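Local coordinates for bacteriocin immunity protein (PDB 6W0V), which probably protects the producing Pseudomonas aeruginosa cell by binding and inhibiting the nuclease domain of its cognate toxin, pyocin S8, at residues F13-E18 with V34-N39; S17-R22 with D48-P53. The protein carries 1 engineered substitution. All coordinates share one frame; numbering follows the deposited sequence.

Contact 1: residues F13-E18 with V34-N39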
ATOM      1  N   PHE B  13      10.833  10.767 -13.798  1.00 21.95           N
ATOM      2  CA  PHE B  13      11.711   9.817 -13.082  1.00 21.35           C
ATOM      3  C   PHE B  13      11.817  10.242 -11.617  1.00 22.35           C
ATOM      4  O   PHE B  13      11.821   9.376 -10.728  1.00 22.41           O
ATOM      5  CB  PHE B  13      13.093   9.761 -13.720  1.00 22.64           C
ATOM      6  CG  PHE B  13      14.008   8.853 -12.950  1.00 23.46           C
ATOM      7  CD1 PHE B  13      13.805   7.484 -12.969  1.00 23.92           C
ATOM      8  CD2 PHE B  13      15.019   9.368 -12.155  1.00 26.83           C
ATOM      9  CE1 PHE B  13      14.627   6.643 -12.237  1.00 23.78           C
ATOM     10  CE2 PHE B  13      15.837   8.523 -11.423  1.00 27.87           C
ATOM     11  CZ  PHE B  13      15.639   7.163 -11.467  1.00 26.91           C
ATOM     12  N   SER B  14      11.913  11.551 -11.392  1.00 24.04           N
ATOM     13  CA  SER B  14      11.953  12.166 -10.045  1.00 25.70           C
ATOM     14  C   SER B  14      10.717  11.724  -9.262  1.00 25.91           C
ATOM     15  O   SER B  14      10.896  11.297  -8.109  1.00 25.29           O
ATOM     16  CB  SER B  14      12.041  13.654 -10.133  1.00 29.68           C
ATOM     17  OG  SER B  14      12.268  14.222  -8.854  1.00 34.82           O
ATOM     18  N   LEU B  15       9.525  11.808  -9.872  1.00 24.34           N
ATOM     19  CA  LEU B  15       8.257  11.377  -9.223  1.00 23.09           C
ATOM     20  C   LEU B  15       8.405   9.928  -8.783  1.00 19.55           C
ATOM     21  O   LEU B  15       8.110   9.614  -7.621  1.00 20.85           O
ATOM     22  CB  LEU B  15       7.068  11.472 -10.180  1.00 24.63           C
ATOM     23  CG  LEU B  15       6.502  12.860 -10.439  1.00 25.34           C
ATOM     24  CD1 LEU B  15       5.393  12.770 -11.474  1.00 23.46           C
ATOM     25  CD2 LEU B  15       5.994  13.492  -9.151  1.00 24.91           C
ATOM     26  N   ILE B  16       8.818   9.066  -9.704  1.00 17.51           N
ATOM     27  CA  ILE B  16       8.919   7.616  -9.419  1.00 17.90           C
ATOM     28  C   ILE B  16       9.917   7.441  -8.283  1.00 19.33           C
ATOM     29  O   ILE B  16       9.645   6.656  -7.376  1.00 19.72           O
ATOM     30  CB  ILE B  16       9.356   6.840 -10.663  1.00 16.41           C
ATOM     31  CG1 ILE B  16       8.357   7.009 -11.807  1.00 16.44           C
ATOM     32  CG2 ILE B  16       9.570   5.385 -10.301  1.00 18.66           C
ATOM     33  CD1 ILE B  16       8.900   6.579 -13.147  1.00 16.83           C
ATOM     34  N   SER B  17      11.058   8.118  -8.390  1.00 20.79           N
ATOM     35  CA  SER B  17      12.160   8.012  -7.411  1.00 20.26           C
ATOM     36  C   SER B  17      11.616   8.341  -6.021  1.00 20.26           C
ATOM     37  O   SER B  17      11.963   7.632  -5.085  1.00 21.48           O
ATOM     38  CB  SER B  17      13.287   8.910  -7.771  1.00 24.65           C
ATOM     39  OG  SER B  17      14.323   8.797  -6.809  1.00 30.92           O
ATOM     40  N   GLU B  18      10.761   9.355  -5.924  1.00 21.09           N
ATOM     41  CA  GLU B  18      10.149   9.764  -4.637  1.00 20.80           C
ATOM     42  C   GLU B  18       9.549   8.536  -3.956  1.00 21.08           C
ATOM     43  O   GLU B  18       9.752   8.376  -2.763  1.00 20.98           O
ATOM     44  CB  GLU B  18       9.063  10.812  -4.842  1.00 22.65           C
ATOM     45  CG  GLU B  18       9.603  12.152  -5.278  1.00 24.51           C
ATOM     46  CD  GLU B  18       8.570  13.258  -5.287  1.00 28.28           C
ATOM     47  OE1 GLU B  18       7.820  13.357  -4.309  1.00 32.21           O
ATOM     48  OE2 GLU B  18       8.524  14.013  -6.266  1.00 32.28           O
ATOM     49  N   VAL B  34       1.926   8.882  -6.703  1.00 13.89           N
ATOM     50  CA  VAL B  34       1.589   7.585  -7.333  1.00 13.35           C
ATOM     51  C   VAL B  34       0.684   7.853  -8.523  1.00 12.83           C
ATOM     52  O   VAL B  34       0.948   7.343  -9.602  1.00 14.43           O
ATOM     53  CB  VAL B  34       0.914   6.628  -6.343  1.00 13.27           C
ATOM     54  CG1 VAL B  34       0.288   5.447  -7.070  1.00 13.92           C
ATOM     55  CG2 VAL B  34       1.894   6.171  -5.280  1.00 14.38           C
ATOM     56  N   TYR B  35      -0.364   8.632  -8.329  1.00 13.15           N
ATOM     57  CA  TYR B  35      -1.373   8.827  -9.388  1.00 14.72           C
ATOM     58  C   TYR B  35      -0.849   9.771 -10.454  1.00 14.72           C
ATOM     59  O   TYR B  35      -1.269   9.599 -11.592  1.00 15.21           O
ATOM     60  CB  TYR B  35      -2.717   9.205  -8.786  1.00 16.45           C
ATOM     61  CG  TYR B  35      -3.323   7.919  -8.323  1.00 19.38           C
ATOM     62  CD1 TYR B  35      -3.872   7.046  -9.246  1.00 21.48           C
ATOM     63  CD2 TYR B  35      -3.128   7.473  -7.036  1.00 17.94           C
ATOM     64  CE1 TYR B  35      -4.347   5.805  -8.862  1.00 22.59           C
ATOM     65  CE2 TYR B  35      -3.610   6.243  -6.627  1.00 17.65           C
ATOM     66  CZ  TYR B  35      -4.225   5.407  -7.542  1.00 21.52           C
ATOM     67  OH  TYR B  35      -4.697   4.181  -7.170  1.00 23.89           O
ATOM     68  N   ALA B  36       0.038  10.694 -10.108  1.00 15.79           N
ATOM     69  CA  ALA B  36       0.675  11.542 -11.133  1.00 15.46           C
ATOM     70  C   ALA B  36       1.356  10.573 -12.093  1.00 15.10           C
ATOM     71  O   ALA B  36       1.218  10.722 -13.321  1.00 16.20           O
ATOM     72  CB  ALA B  36       1.641  12.526 -10.534  1.00 16.70           C
ATOM     73  N   ILE B  37       2.018   9.569 -11.536  1.00 13.02           N
ATOM     74  CA  ILE B  37       2.779   8.586 -12.348  1.00 13.99           C
ATOM     75  C   ILE B  37       1.790   7.711 -13.103  1.00 13.80           C
ATOM     76  O   ILE B  37       1.895   7.588 -14.321  1.00 15.50           O
ATOM     77  CB  ILE B  37       3.698   7.732 -11.472  1.00 14.66           C
ATOM     78  CG1 ILE B  37       4.769   8.602 -10.826  1.00 14.77           C
ATOM     79  CG2 ILE B  37       4.280   6.583 -12.283  1.00 15.07           C
ATOM     80  CD1 ILE B  37       5.418   7.970  -9.659  1.00 15.71           C
ATOM     81  N   VAL B  38       0.906   7.053 -12.379  1.00 13.86           N
ATOM     82  CA  VAL B  38       0.064   5.980 -12.954  1.00 15.60           C
ATOM     83  C   VAL B  38      -0.924   6.592 -13.943  1.00 14.65           C
ATOM     84  O   VAL B  38      -1.141   5.997 -14.991  1.00 15.70           O
ATOM     85  CB  VAL B  38      -0.607   5.188 -11.824  1.00 18.23           C
ATOM     86  CG1 VAL B  38      -1.803   4.385 -12.298  1.00 19.00           C
ATOM     87  CG2 VAL B  38       0.426   4.309 -11.142  1.00 18.16           C
ATOM     88  N   ASN B  39      -1.502   7.745 -13.633  1.00 14.03           N
ATOM     89  CA  ASN B  39      -2.500   8.360 -14.540  1.00 16.03           C
ATOM     90  C   ASN B  39      -1.795   8.747 -15.837  1.00 16.11           C
ATOM     91  O   ASN B  39      -2.355   8.508 -16.915  1.00 19.82           O
ATOM     92  CB  ASN B  39      -3.215   9.543 -13.900  1.00 15.80           C
ATOM     93  CG  ASN B  39      -4.090   9.104 -12.750  1.00 17.41           C
ATOM     94  OD1 ASN B  39      -4.426   7.928 -12.654  1.00 20.34           O
ATOM     95  ND2 ASN B  39      -4.459  10.043 -11.899  1.00 20.61           N
TER
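Ile37 lays its CD1 methyl against the backbone of Ile16, where helix 9-21 packs on helix 27-41 in the four-helix fold of the colicin and pyocin immunity proteins. The two segments cross at a steep angle, their N-to-C directions 130° apart and their axes 9.4 Å from each other at closest approach. At the centre, Ile37 CD1 ends 3.5 Å from Ile16 CA, so the ethyl branch meets main chain as well as side chain. CG1 is turned beside its own backbone N (chi1 -65°), and the near-extended second torsion carries CD1 across to helix 9-21. The side chains of Ile16 and Ile37 cross at about a right angle, with Ile16 CG1 lying 3.8 Å from Ile37 CD1. Leu15 meets the same ethyl branch nearer its root, its CB 3.7 Å from Ile37 CG1. The contact is wholly apolar, and Phe12 of helix 9-21 also touches Ile37, while Ile16 also packs on Pro61 and Val64 of helix 61-74. Toward the less buried margin, Leu15 reaches past Ile37 with one branch of its fork: CD1 stands 3.9 Å from the CB methyl of Ala36.

Contact 2: residues S17-R22 with D48-P53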
ATOM      1  N   SER B  17      11.058   8.118  -8.390  1.00 20.79           N
ATOM      2  CA  SER B  17      12.160   8.012  -7.411  1.00 20.26           C
ATOM      3  C   SER B  17      11.616   8.341  -6.021  1.00 20.26           C
ATOM      4  O   SER B  17      11.963   7.632  -5.085  1.00 21.48           O
ATOM      5  CB  SER B  17      13.287   8.910  -7.771  1.00 24.65           C
ATOM      6  OG  SER B  17      14.323   8.797  -6.809  1.00 30.92           O
ATOM      7  N   GLU B  18      10.761   9.355  -5.924  1.00 21.09           N
ATOM      8  CA  GLU B  18      10.149   9.764  -4.637  1.00 20.80           C
ATOM      9  C   GLU B  18       9.549   8.536  -3.956  1.00 21.08           C
ATOM     10  O   GLU B  18       9.752   8.376  -2.763  1.00 20.98           O
ATOM     11  CB  GLU B  18       9.063  10.812  -4.842  1.00 22.65           C
ATOM     12  CG  GLU B  18       9.603  12.152  -5.278  1.00 24.51           C
ATOM     13  CD  GLU B  18       8.570  13.258  -5.287  1.00 28.28           C
ATOM     14  OE1 GLU B  18       7.820  13.357  -4.309  1.00 32.21           O
ATOM     15  OE2 GLU B  18       8.524  14.013  -6.266  1.00 32.28           O
ATOM     16  N   LEU B  19       8.833   7.698  -4.698  1.00 18.14           N
ATOM     17  CA  LEU B  19       8.137   6.535  -4.097  1.00 18.98           C
ATOM     18  C   LEU B  19       9.145   5.575  -3.469  1.00 17.93           C
ATOM     19  O   LEU B  19       8.799   4.938  -2.478  1.00 19.84           O
ATOM     20  CB  LEU B  19       7.271   5.849  -5.146  1.00 17.36           C
ATOM     21  CG  LEU B  19       6.181   6.731  -5.739  1.00 16.57           C
ATOM     22  CD1 LEU B  19       5.378   5.968  -6.767  1.00 16.32           C
ATOM     23  CD2 LEU B  19       5.271   7.275  -4.643  1.00 17.27           C
ATOM     24  N   PHE B  20      10.346   5.455  -4.023  1.00 18.84           N
ATOM     25  CA  PHE B  20      11.374   4.538  -3.477  1.00 20.32           C
ATOM     26  C   PHE B  20      12.140   5.215  -2.349  1.00 22.00           C
ATOM     27  O   PHE B  20      12.576   4.503  -1.439  1.00 23.05           O
ATOM     28  CB  PHE B  20      12.342   4.108  -4.572  1.00 20.21           C
ATOM     29  CG  PHE B  20      11.710   3.192  -5.580  1.00 19.08           C
ATOM     30  CD1 PHE B  20      10.946   3.704  -6.617  1.00 16.73           C
ATOM     31  CD2 PHE B  20      11.870   1.822  -5.486  1.00 19.19           C
ATOM     32  CE1 PHE B  20      10.352   2.860  -7.535  1.00 16.98           C
ATOM     33  CE2 PHE B  20      11.281   0.981  -6.414  1.00 18.34           C
ATOM     34  CZ  PHE B  20      10.533   1.501  -7.439  1.00 18.34           C
ATOM     35  N   ASN B  21      12.312   6.537  -2.432  1.00 24.06           N
ATOM     36  CA  ASN B  21      13.388   7.249  -1.697  1.00 27.62           C
ATOM     37  C   ASN B  21      12.840   8.291  -0.720  1.00 28.02           C
ATOM     38  O   ASN B  21      13.582   8.625   0.216  1.00 33.99           O
ATOM     39  CB  ASN B  21      14.368   7.866  -2.689  1.00 28.50           C
ATOM     40  CG  ASN B  21      14.992   6.796  -3.555  1.00 30.49           C
ATOM     41  OD1 ASN B  21      15.451   5.779  -3.042  1.00 33.43           O
ATOM     42  ND2 ASN B  21      14.980   6.995  -4.862  1.00 32.68           N
ATOM     43  N   ARG B  22      11.630   8.813  -0.939  1.00 25.45           N
ATOM     44  CA  ARG B  22      11.073   9.945  -0.154  1.00 26.48           C
ATOM     45  C   ARG B  22      10.177   9.366   0.939  1.00 24.18           C
ATOM     46  O   ARG B  22       9.508   8.349   0.691  1.00 23.47           O
ATOM     47  CB  ARG B  22      10.300  10.931  -1.037  1.00 30.42           C
ATOM     48  CG  ARG B  22       9.260  11.776  -0.312  1.00 32.98           C
ATOM     49  CD  ARG B  22       8.601  12.770  -1.254  1.00 35.03           C
ATOM     50  NE  ARG B  22       7.775  13.754  -0.564  1.00 36.16           N
ATOM     51  CZ  ARG B  22       6.949  14.621  -1.154  1.00 36.41           C
ATOM     52  NH1 ARG B  22       6.796  14.637  -2.469  1.00 35.42           N
ATOM     53  NH2 ARG B  22       6.264  15.474  -0.412  1.00 38.01           N
ATOM     54  N   ASP B  48       0.515  -1.389 -10.243  1.00 14.26           N
ATOM     55  CA  ASP B  48       1.324  -2.626 -10.155  1.00 14.58           C
ATOM     56  C   ASP B  48       2.703  -2.351 -10.731  1.00 14.80           C
ATOM     57  O   ASP B  48       3.657  -2.946 -10.271  1.00 15.79           O
ATOM     58  CB  ASP B  48       0.708  -3.778 -10.931  1.00 15.98           C
ATOM     59  CG  ASP B  48      -0.518  -4.343 -10.260  1.00 15.80           C
ATOM     60  OD1 ASP B  48      -0.921  -3.781  -9.219  1.00 16.85           O
ATOM     61  OD2 ASP B  48      -1.049  -5.318 -10.780  1.00 18.66           O
ATOM     62  N   ILE B  49       2.767  -1.467 -11.715  1.00 15.64           N
ATOM     63  CA  ILE B  49       4.036  -1.191 -12.431  1.00 16.63           C
ATOM     64  C   ILE B  49       5.039  -0.604 -11.430  1.00 14.96           C
ATOM     65  O   ILE B  49       6.242  -0.782 -11.614  1.00 15.73           O
ATOM     66  CB  ILE B  49       3.734  -0.284 -13.635  1.00 19.60           C
ATOM     67  CG1 ILE B  49       4.622  -0.642 -14.825  1.00 23.98           C
ATOM     68  CG2 ILE B  49       3.783   1.182 -13.247  1.00 19.02           C
ATOM     69  CD1 ILE B  49       4.273  -1.992 -15.423  1.00 28.23           C
ATOM     70  N   ILE B  50       4.552   0.028 -10.360  1.00 14.37           N
ATOM     71  CA  ILE B  50       5.406   0.576  -9.279  1.00 14.59           C
ATOM     72  C   ILE B  50       5.492  -0.448  -8.153  1.00 13.79           C
ATOM     73  O   ILE B  50       6.591  -0.749  -7.696  1.00 15.05           O
ATOM     74  CB  ILE B  50       4.816   1.892  -8.752  1.00 14.44           C
ATOM     75  CG1 ILE B  50       4.660   2.922  -9.874  1.00 15.15           C
ATOM     76  CG2 ILE B  50       5.658   2.412  -7.605  1.00 15.78           C
ATOM     77  CD1 ILE B  50       3.732   4.052  -9.525  1.00 15.79           C
ATOM     78  N   PHE B  51       4.337  -0.899  -7.673  1.00 14.35           N
ATOM     79  CA  PHE B  51       4.237  -1.583  -6.365  1.00 14.60           C
ATOM     80  C   PHE B  51       4.360  -3.093  -6.485  1.00 14.57           C
ATOM     81  O   PHE B  51       4.667  -3.727  -5.490  1.00 15.86           O
ATOM     82  CB  PHE B  51       2.935  -1.193  -5.683  1.00 14.37           C
ATOM     83  CG  PHE B  51       2.987   0.231  -5.227  1.00 13.28           C
ATOM     84  CD1 PHE B  51       3.571   0.557  -4.014  1.00 13.50           C
ATOM     85  CD2 PHE B  51       2.520   1.250  -6.032  1.00 13.37           C
ATOM     86  CE1 PHE B  51       3.673   1.879  -3.621  1.00 13.79           C
ATOM     87  CE2 PHE B  51       2.603   2.569  -5.626  1.00 13.68           C
ATOM     88  CZ  PHE B  51       3.184   2.879  -4.422  1.00 13.88           C
ATOM     89  N   TYR B  52       4.134  -3.647  -7.670  1.00 15.34           N
ATOM     90  CA  TYR B  52       4.165  -5.109  -7.891  1.00 15.83           C
ATOM     91  C   TYR B  52       5.023  -5.405  -9.100  1.00 16.80           C
ATOM     92  O   TYR B  52       4.561  -6.029 -10.045  1.00 19.23           O
ATOM     93  CB  TYR B  52       2.744  -5.648  -7.991  1.00 17.63           C
ATOM     94  CG  TYR B  52       2.077  -5.537  -6.658  1.00 16.61           C
ATOM     95  CD1 TYR B  52       2.246  -6.539  -5.724  1.00 16.69           C
ATOM     96  CD2 TYR B  52       1.417  -4.383  -6.290  1.00 15.62           C
ATOM     97  CE1 TYR B  52       1.702  -6.436  -4.463  1.00 16.46           C
ATOM     98  CE2 TYR B  52       0.866  -4.261  -5.031  1.00 14.12           C
ATOM     99  CZ  TYR B  52       1.015  -5.288  -4.124  1.00 15.21           C
ATOM    100  OH  TYR B  52       0.468  -5.185  -2.888  1.00 16.24           O
ATOM    101  N   PRO B  53       6.313  -5.035  -9.052  1.00 17.79           N
ATOM    102  CA  PRO B  53       7.238  -5.494 -10.082  1.00 19.06           C
ATOM    103  C   PRO B  53       7.203  -7.028 -10.031  1.00 22.24           C
ATOM    104  O   PRO B  53       7.173  -7.572  -8.935  1.00 22.61           O
ATOM    105  CB  PRO B  53       8.582  -4.902  -9.645  1.00 19.65           C
ATOM    106  CG  PRO B  53       8.434  -4.723  -8.148  1.00 18.52           C
ATOM    107  CD  PRO B  53       6.988  -4.315  -7.964  1.00 17.91           C
TER
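Leu19 sets a single methyl, CD1, against Ile50, joining the last turn of helix 9-21 to the short helix 48-51 inside the four-helix immunity protein fold. That methyl is received by both branches of the isoleucine: Leu19 CD1 is 3.7 Å from Ile50 CG2 and equally far from Ile50 CD1. The two side chains cross at about a right angle, and the backbones stay well apart, with 8.4 Å between Leu19 CA and Ile50 CA. Leu19 spans the gap because CG sits beside its backbone N (chi1 -61°) and the rest of the chain is extended, with CD1 at the far end. Phe51 lies farther off; the same Leu19 CD1 approaches its ring obliquely, 4.5 Å from Phe51 CZ.

Ile50 CG2 also lies over one face of the Phe51 ring, 3.6 Å above its plane and offset toward the rim. Val33 and Val34 of helix 27-41 pack on Leu19, and Val64 of helix 61-74 on Ile50. Beyond this apolar shell the short helix and the residue after it face the toxin: Phe51 stacks on Phe81 of the pyocin S8 chain, and Tyr52 OH hydrogen-bonds to the carbonyl oxygen of that same phenylalanine. At the end of helix 9-21 Glu18 forms a salt bridge with Arg22, which also pairs with Glu29. One turn of helix is bridged by Asn21 ND2, which donates to Ser17 OG at 2.7 Å with the oxygen almost in the amide plane.

How the contacts relate
Both contacts start from helix 9-21 and are apolar, but they serve different neighbours. Contact 1 joins it to the long helix 27-41 near the centre of the chain, with two of its four touching residues buried; contact 2 joins it to helix 48-51, and all three of its touching residues are buried. The centres of the two contacts lie about 8 Å apart. Contact 2 nevertheless lies closer to the bound pyocin S8, since segment 48-53 turns polar and aromatic groups to the toxin. The two merge into one core: Ile37 CD1 meets Leu19 CD1 at 3.5 Å, and Val34 CG2 touches Phe51 CZ at 3.6 Å.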